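Local coordinates for outer membrane porin protein 32 (Delftia acidovorans, PDB 2FGQ), which forms homotrimeric, anion-selective channels in the bacterial outer membrane, through which small anions pass, at residues L189-T194 against A200-E205; E158-T161 against S167-R170; A245-P248 against E254-L257. All blocks are in the same frame, centred on the assembly; numbering follows the deposited sequence.

Interaction 1: L189-T194 against A200-E205; sequences LAQQKT and ATDRDE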
loop_
_atom_site.group_PDB
_atom_site.type_symbol
_atom_site.label_atom_id
_atom_site.label_comp_id
_atom_site.label_asym_id
_atom_site.label_seq_id
_atom_site.Cartn_x
_atom_site.Cartn_y
_atom_site.Cartn_z
ATOM N N LEU A 189 3.259 33.414 -2.176
ATOM C CA LEU A 189 3.343 33.773 -0.760
ATOM C C LEU A 189 2.574 32.708 0.038
ATOM O O LEU A 189 1.468 32.325 -0.332
ATOM C CB LEU A 189 2.646 35.115 -0.509
ATOM C CG LEU A 189 3.085 36.386 -1.239
ATOM C CD1 LEU A 189 2.040 37.510 -1.032
ATOM C CD2 LEU A 189 4.363 36.766 -0.657
ATOM N N ALA A 190 3.181 32.237 1.124
ATOM C CA ALA A 190 2.538 31.236 1.954
ATOM C C ALA A 190 2.969 31.325 3.406
ATOM O O ALA A 190 4.078 31.714 3.726
ATOM C CB ALA A 190 2.897 29.855 1.437
ATOM N N GLN A 191 2.089 30.911 4.273
ATOM C CA GLN A 191 2.387 30.726 5.691
ATOM C C GLN A 191 1.880 29.345 6.134
ATOM O O GLN A 191 0.738 29.001 5.870
ATOM C CB GLN A 191 1.732 31.805 6.546
ATOM C CG GLN A 191 2.109 31.643 8.009
ATOM C CD GLN A 191 1.594 32.728 8.855
ATOM O OE1 GLN A 191 0.467 32.655 9.279
ATOM N NE2 GLN A 191 2.420 33.749 9.124
ATOM N N GLN A 192 2.753 28.605 6.803
ATOM C CA GLN A 192 2.358 27.374 7.501
ATOM C C GLN A 192 2.545 27.555 8.993
ATOM O O GLN A 192 3.407 28.307 9.438
ATOM C CB GLN A 192 3.144 26.140 7.020
ATOM C CG GLN A 192 2.843 25.778 5.673
ATOM C CD GLN A 192 3.609 24.556 5.122
ATOM O OE1 GLN A 192 3.749 24.449 3.910
ATOM N NE2 GLN A 192 4.031 23.616 5.991
ATOM N N LYS A 193 1.707 26.873 9.761
ATOM C CA LYS A 193 1.906 26.788 11.202
ATOM C C LYS A 193 2.696 25.513 11.513
ATOM O O LYS A 193 2.380 24.439 11.025
ATOM C CB LYS A 193 0.569 26.772 11.929
ATOM C CG LYS A 193 -0.255 28.033 11.778
ATOM C CD LYS A 193 0.361 29.195 12.512
ATOM C CE LYS A 193 -0.410 30.493 12.380
ATOM N NZ LYS A 193 0.191 31.523 13.332
ATOM N N THR A 194 3.670 25.630 12.392
ATOM C CA THR A 194 4.454 24.503 12.814
ATOM C C THR A 194 4.985 24.650 14.220
ATOM O O THR A 194 4.533 25.505 14.982
ATOM C CB THR A 194 5.518 24.221 11.774
ATOM O OG1 THR A 194 6.103 22.916 12.017
ATOM C CG2 THR A 194 6.643 25.254 11.720
ATOM N N ALA A 200 5.794 26.912 19.171
ATOM C CA ALA A 200 4.992 27.353 18.027
ATOM C C ALA A 200 5.820 28.298 17.159
ATOM O O ALA A 200 6.482 29.199 17.681
ATOM C CB ALA A 200 3.746 28.060 18.504
ATOM N N THR A 201 5.738 28.088 15.851
ATOM C CA THR A 201 6.589 28.756 14.859
ATOM C C THR A 201 5.786 28.893 13.570
ATOM O O THR A 201 5.069 27.977 13.186
ATOM C CB THR A 201 7.848 27.924 14.600
ATOM O OG1 THR A 201 8.660 27.854 15.781
ATOM C CG2 THR A 201 8.753 28.501 13.546
ATOM N N ASP A 202 5.853 30.058 12.948
ATOM C CA ASP A 202 5.303 30.258 11.608
ATOM C C ASP A 202 6.392 29.978 10.582
ATOM O O ASP A 202 7.526 30.416 10.732
ATOM C CB ASP A 202 4.886 31.712 11.385
ATOM C CG ASP A 202 3.691 32.137 12.180
ATOM O OD1 ASP A 202 2.950 31.305 12.736
ATOM O OD2 ASP A 202 3.434 33.367 12.334
ATOM N N ARG A 203 6.028 29.305 9.508
ATOM C CA ARG A 203 6.894 29.109 8.374
ATOM C C ARG A 203 6.361 30.019 7.268
ATOM O O ARG A 203 5.338 29.737 6.649
ATOM C CB ARG A 203 6.866 27.637 7.922
ATOM C CG ARG A 203 7.793 27.290 6.786
ATOM C CD ARG A 203 7.510 25.926 6.188
ATOM N NE ARG A 203 8.592 25.410 5.354
ATOM C CZ ARG A 203 8.875 25.862 4.128
ATOM N NH1 ARG A 203 8.112 26.795 3.547
ATOM N NH2 ARG A 203 9.888 25.334 3.472
ATOM N N ASP A 204 7.095 31.094 7.003
ATOM C CA ASP A 204 6.717 32.113 6.023
ATOM C C ASP A 204 7.594 31.942 4.783
ATOM O O ASP A 204 8.794 31.800 4.913
ATOM C CB ASP A 204 6.943 33.527 6.605
ATOM C CG ASP A 204 6.128 33.800 7.817
ATOM O OD1 ASP A 204 5.041 33.180 7.967
ATOM O OD2 ASP A 204 6.481 34.652 8.674
ATOM N N GLU A 205 7.014 31.981 3.597
ATOM C CA GLU A 205 7.760 31.753 2.370
ATOM C C GLU A 205 7.267 32.702 1.292
ATOM O O GLU A 205 6.080 32.776 0.996
ATOM C CB GLU A 205 7.520 30.323 1.927
ATOM C CG GLU A 205 8.322 29.766 0.773
ATOM C CD GLU A 205 7.703 28.461 0.296
ATOM O OE1 GLU A 205 8.247 27.393 0.683
ATOM O OE2 GLU A 205 6.648 28.517 -0.422
#
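Lys193 and Asp202 form the salt bridge that crosses between the two strands. Their side chains run alongside each other, and NZ meets OD1 at 2.8 Å on the syn side, 23° out of the carboxylate plane. The lysine chain bends at its second torsion (chi2 -70°), which carries the ammonium group over to the neighbouring strand. One pair further along the same face, Gln191 gives an amide hydrogen to Asp204: NE2 to OD1 is 2.9 Å, again syn, with amide and carboxylate nearly coplanar (24° apart). NE2 also sits 3.4 Å from Asp202 OD2, but the angle there is too poor for a bond. With an alanine here, Asp204 OD1 would probably lose this cross-strand donor, and the two aspartates would no longer have an amide N-H lying between them.

The backbones are joined as antiparallel strands, with Ala190-Glu205, Gln192-Arg203 and Thr194-Thr201 as hydrogen-bonded pairs. Arg203 N reaches Gln192 O at 2.8 Å, almost straight. Strands 183-196 and 199-213 form a beta hairpin of the 16-stranded porin barrel, and the side chains of Gln192, Thr194, Arg203 and Glu205 project from it toward the segment 118-129, part of the long connection between strands 86-90 and 137-141.

That face carries its own ion pair, within one strand: Arg203 NH1 lies 2.9 Å from Glu205 OE1. The oxygen is approached from above its carboxylate plane, yet it lies nearly in the plane of the guanidinium. The other guanidinium nitrogens are also used, NE by Asp129 O and NH2 by Arg119 O. Gln192 NE2 donates to Asp128 O, and Thr194 OG1 bonds to Asp129.

Carbon contacts are few: Thr194 CG2 approaches Thr201 CB at 4.1 Å, and the CB atoms of Gln192 and Arg203 are as close.

Interaction 2: E158-T161 against S167-R170; sequences EKQT and SVGR. With CA (calcium ion), chain C.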
loop_
_atom_site.group_PDB
_atom_site.type_symbol
_atom_site.label_atom_id
_atom_site.label_comp_id
_atom_site.label_asym_id
_atom_site.label_seq_id
_atom_site.Cartn_x
_atom_site.Cartn_y
_atom_site.Cartn_z
ATOM N N GLU A 158 -6.705 21.146 11.907
ATOM C CA GLU A 158 -7.498 20.156 12.656
ATOM C C GLU A 158 -7.014 20.004 14.104
ATOM O O GLU A 158 -7.102 18.931 14.716
ATOM C CB GLU A 158 -7.521 18.799 11.927
ATOM C CG GLU A 158 -8.051 18.993 10.530
ATOM C CD GLU A 158 -8.081 17.777 9.639
ATOM O OE1 GLU A 158 -7.490 16.723 9.976
ATOM O OE2 GLU A 158 -8.691 17.932 8.542
ATOM N N LYS A 159 -6.473 21.092 14.622
ATOM C CA LYS A 159 -6.005 21.183 16.011
ATOM C C LYS A 159 -4.853 20.229 16.307
ATOM O O LYS A 159 -4.620 19.867 17.464
ATOM C CB LYS A 159 -7.187 21.012 17.001
ATOM C CG LYS A 159 -7.033 21.761 18.314
ATOM C CD LYS A 159 -8.200 21.410 19.346
ATOM C CE LYS A 159 -7.838 20.296 20.390
ATOM N NZ LYS A 159 -8.800 20.114 21.648
ATOM N N GLN A 160 -4.098 19.851 15.282
ATOM C CA GLN A 160 -2.885 19.083 15.494
ATOM C C GLN A 160 -1.980 19.881 16.459
ATOM O O GLN A 160 -1.691 21.045 16.243
ATOM C CB GLN A 160 -2.123 18.760 14.204
ATOM C CG GLN A 160 -0.896 17.934 14.512
ATOM C CD GLN A 160 0.065 17.709 13.381
ATOM O OE1 GLN A 160 1.117 17.101 13.600
ATOM N NE2 GLN A 160 -0.259 18.180 12.193
ATOM N N THR A 161 -1.532 19.240 17.519
ATOM C CA THR A 161 -0.839 19.896 18.592
ATOM C C THR A 161 0.516 19.273 18.834
ATOM O O THR A 161 0.643 18.057 19.032
ATOM C CB THR A 161 -1.700 19.842 19.845
ATOM O OG1 THR A 161 -2.901 20.608 19.625
ATOM C CG2 THR A 161 -1.034 20.529 21.043
ATOM N N SER A 167 -2.050 24.389 16.100
ATOM C CA SER A 167 -2.553 24.477 14.734
ATOM C C SER A 167 -1.517 23.999 13.724
ATOM O O SER A 167 -1.451 24.490 12.585
ATOM C CB SER A 167 -3.066 25.887 14.409
ATOM O OG SER A 167 -2.065 26.887 14.531
ATOM N N VAL A 168 -0.754 22.990 14.121
ATOM C CA VAL A 168 0.308 22.453 13.274
ATOM C C VAL A 168 -0.285 21.949 11.956
ATOM O O VAL A 168 -1.308 21.266 11.963
ATOM C CB VAL A 168 1.102 21.328 13.962
ATOM C CG1 VAL A 168 2.169 20.767 13.046
ATOM C CG2 VAL A 168 1.754 21.837 15.232
ATOM N N GLY A 169 0.345 22.312 10.839
ATOM C CA GLY A 169 -0.057 21.855 9.529
ATOM C C GLY A 169 -0.950 22.793 8.756
ATOM O O GLY A 169 -1.198 22.587 7.570
ATOM N N ARG A 170 -1.444 23.842 9.392
ATOM C CA ARG A 170 -2.217 24.831 8.666
ATOM C C ARG A 170 -1.368 25.408 7.537
ATOM O O ARG A 170 -0.196 25.676 7.725
ATOM C CB ARG A 170 -2.692 25.939 9.602
ATOM C CG ARG A 170 -3.668 26.900 8.958
ATOM C CD ARG A 170 -4.004 28.075 9.788
ATOM N NE ARG A 170 -4.715 27.659 10.969
ATOM C CZ ARG A 170 -4.932 28.425 12.033
ATOM N NH1 ARG A 170 -4.437 29.660 12.084
ATOM N NH2 ARG A 170 -5.657 27.942 13.046
HETATM CA CA CA C . -8.342 15.546 7.915
HETATM O O HOH W 1 -2.783 18.691 10.921
HETATM O O HOH W 2 -6.533 14.111 8.773
#
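Gln160 reaches obliquely across Val168. Its CG lies anti to the backbone N (chi1 -179°) and the chain beyond stays extended, which sets the amide beside the valine: NE2 comes within 3.6 Å of Val168 CG1, and CD packs against the same methyl. From there NE2 makes a weak, bent hydrogen bond to Val168 O at 3.3 Å. A water bridges the same two atoms, accepting from Gln160 NE2 and donating to Val168 O. On the backbone side, Val168 N donates to Gln160 O at 3.0 Å.

Both segments belong to the extracellular connection between barrel strands 148-155 and 171-179. Ser167 to Arg170 form a type II beta turn; Gly169, its third residue, has a positive phi (96°) at which a CB would be jammed against the carbonyl O of Val168.

Glu158 turns away from segment 167-170, toward the trimer interface. Its carboxylate chelates a calcium ion with both oxygens, OE1 and OE2 each 2.5 Å from the metal. A water and Asn136 also bind the ion, and Leu29, Asp64 and Gly309 of the second subunit complete the site. Lys159 NZ makes salt bridges to Asp20 and Asp24 of that same neighbouring subunit.

Interaction 3: A245-P248 against E254-L257; sequences ASAP and EVKL. With SO4 (sulfate ion), chain F.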
loop_
_atom_site.group_PDB
_atom_site.type_symbol
_atom_site.label_atom_id
_atom_site.label_comp_id
_atom_site.label_asym_id
_atom_site.label_seq_id
_atom_site.Cartn_x
_atom_site.Cartn_y
_atom_site.Cartn_z
ATOM N N ALA A 245 19.731 27.251 -17.310
ATOM C CA ALA A 245 19.438 27.248 -18.730
ATOM C C ALA A 245 19.353 25.823 -19.240
ATOM O O ALA A 245 20.032 24.933 -18.737
ATOM C CB ALA A 245 20.487 27.989 -19.488
ATOM N N SER A 246 18.529 25.627 -20.248
ATOM C CA SER A 246 18.453 24.349 -20.930
ATOM C C SER A 246 18.412 24.604 -22.430
ATOM O O SER A 246 18.100 25.703 -22.872
ATOM C CB SER A 246 17.216 23.553 -20.532
ATOM O OG SER A 246 16.019 24.257 -20.807
ATOM N N ALA A 247 18.744 23.576 -23.193
ATOM C CA ALA A 247 18.705 23.663 -24.649
ATOM C C ALA A 247 18.526 22.282 -25.265
ATOM O O ALA A 247 19.200 21.348 -24.839
ATOM C CB ALA A 247 20.000 24.256 -25.144
ATOM N N PRO A 248 17.709 22.168 -26.307
ATOM C CA PRO A 248 17.718 20.947 -27.125
ATOM C C PRO A 248 19.063 20.772 -27.818
ATOM O O PRO A 248 19.709 21.769 -28.222
ATOM C CB PRO A 248 16.559 21.153 -28.136
ATOM C CG PRO A 248 16.040 22.526 -27.926
ATOM C CD PRO A 248 16.737 23.160 -26.792
ATOM N N GLU A 254 18.706 16.870 -24.682
ATOM C CA GLU A 254 18.512 18.127 -23.961
ATOM C C GLU A 254 19.640 18.244 -22.945
ATOM O O GLU A 254 19.928 17.300 -22.231
ATOM C CB GLU A 254 17.175 18.138 -23.248
ATOM C CG GLU A 254 16.896 19.408 -22.491
ATOM C CD GLU A 254 15.699 19.265 -21.585
ATOM O OE1 GLU A 254 15.407 18.117 -21.155
ATOM O OE2 GLU A 254 15.062 20.292 -21.299
ATOM N N VAL A 255 20.276 19.408 -22.886
ATOM C CA VAL A 255 21.279 19.707 -21.891
ATOM C C VAL A 255 20.716 20.758 -20.944
ATOM O O VAL A 255 19.956 21.646 -21.361
ATOM C CB VAL A 255 22.616 20.174 -22.538
ATOM C CG1 VAL A 255 22.460 21.462 -23.299
ATOM C CG2 VAL A 255 23.687 20.310 -21.518
ATOM N N LYS A 256 21.092 20.646 -19.679
ATOM C CA LYS A 256 20.626 21.552 -18.630
ATOM C C LYS A 256 21.772 21.925 -17.703
ATOM O O LYS A 256 22.593 21.094 -17.341
ATOM C CB LYS A 256 19.525 20.900 -17.758
ATOM C CG LYS A 256 18.346 20.308 -18.451
ATOM C CD LYS A 256 17.597 19.418 -17.447
ATOM C CE LYS A 256 16.568 18.610 -18.073
ATOM N NZ LYS A 256 15.737 18.006 -16.991
ATOM N N LEU A 257 21.803 23.190 -17.284
ATOM C CA LEU A 257 22.800 23.697 -16.371
ATOM C C LEU A 257 22.115 24.628 -15.376
ATOM O O LEU A 257 21.378 25.524 -15.779
ATOM C CB LEU A 257 23.832 24.481 -17.180
ATOM C CG LEU A 257 25.295 24.687 -16.852
ATOM C CD1 LEU A 257 25.854 26.102 -17.169
ATOM C CD2 LEU A 257 25.871 24.086 -15.641
HETATM S S SO4 F . 12.942 16.642 -18.903
HETATM O O1 SO4 F . 13.030 15.717 -20.041
HETATM O O2 SO4 F . 13.953 17.702 -19.041
HETATM O O3 SO4 F . 11.616 17.274 -18.915
HETATM O O4 SO4 F . 13.133 15.923 -17.637
HETATM O O HOH W 3 13.851 22.893 -19.830
#
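Ser246 and Glu254 are tied by a water: it lies 2.7 Å from Ser246 OG and donates to Glu254 OE2 at 3.2 Å. The serine hydroxyl takes the crowded position between its backbone N and carbonyl carbon (chi1 59°), while its CB rests over Val255 O and beside Lys256 CG, 4.0 Å from the latter. Glu254 is stretched out, and this carries its carboxylate out along the face shared with Ser246 and Lys256.

Backbone bonds join Ala245 to Leu257 and Ala247 to Val255, two in each pair. Here the antiparallel hairpin of strands 235-249 and 253-264 nears its short turn, at what in porin barrels is the periplasmic end. The lysine face looks into the barrel, the alanine, valine and leucine face outward.

Lys256 leads its end away from Ser246 on an extended chain. NZ donates to O2 of a sulfate at 2.7 Å, has a weak second bond to O4, and also donates to Leu106 O. Glu254 OE1 stands 2.6 Å from that same O2, and Arg329 binds the sulfate too. The ion, probably from the crystallisation liquor, thus sits among two basic groups, Lys256 and Arg329, and the acid Glu254.

On the other face, Val255 holds CG1 between its backbone N and carbonyl carbon (chi1 63°), which brings it to 3.6 Å from Ala247 O on the partner strand and 4.2 Å from Ala247 CB. Leu257 lies against Ile274 of the next strand.

How the interactions relate
Along the chain the three come in series: interaction 2 in the connection before strand 171-179, then the hairpins of interaction 1 and interaction 3. The first two are neighbours, their centres 12 Å apart, and they touch: Lys193 probably exchanges backbone hydrogen bonds with Gly169 and Arg170, which extends the pairing of strands 171-179 and 183-196 into the turn. Interaction 3 lies across the chain's centre, 34 Å from interaction 1 and 42 Å from interaction 2 between centres. Interactions 1 and 3 share the one barrel sheet, toward its extracellular and periplasmic ends respectively, whereas the 158-161 end of interaction 2 reaches the subunit boundary of the trimer, where calcium is bound.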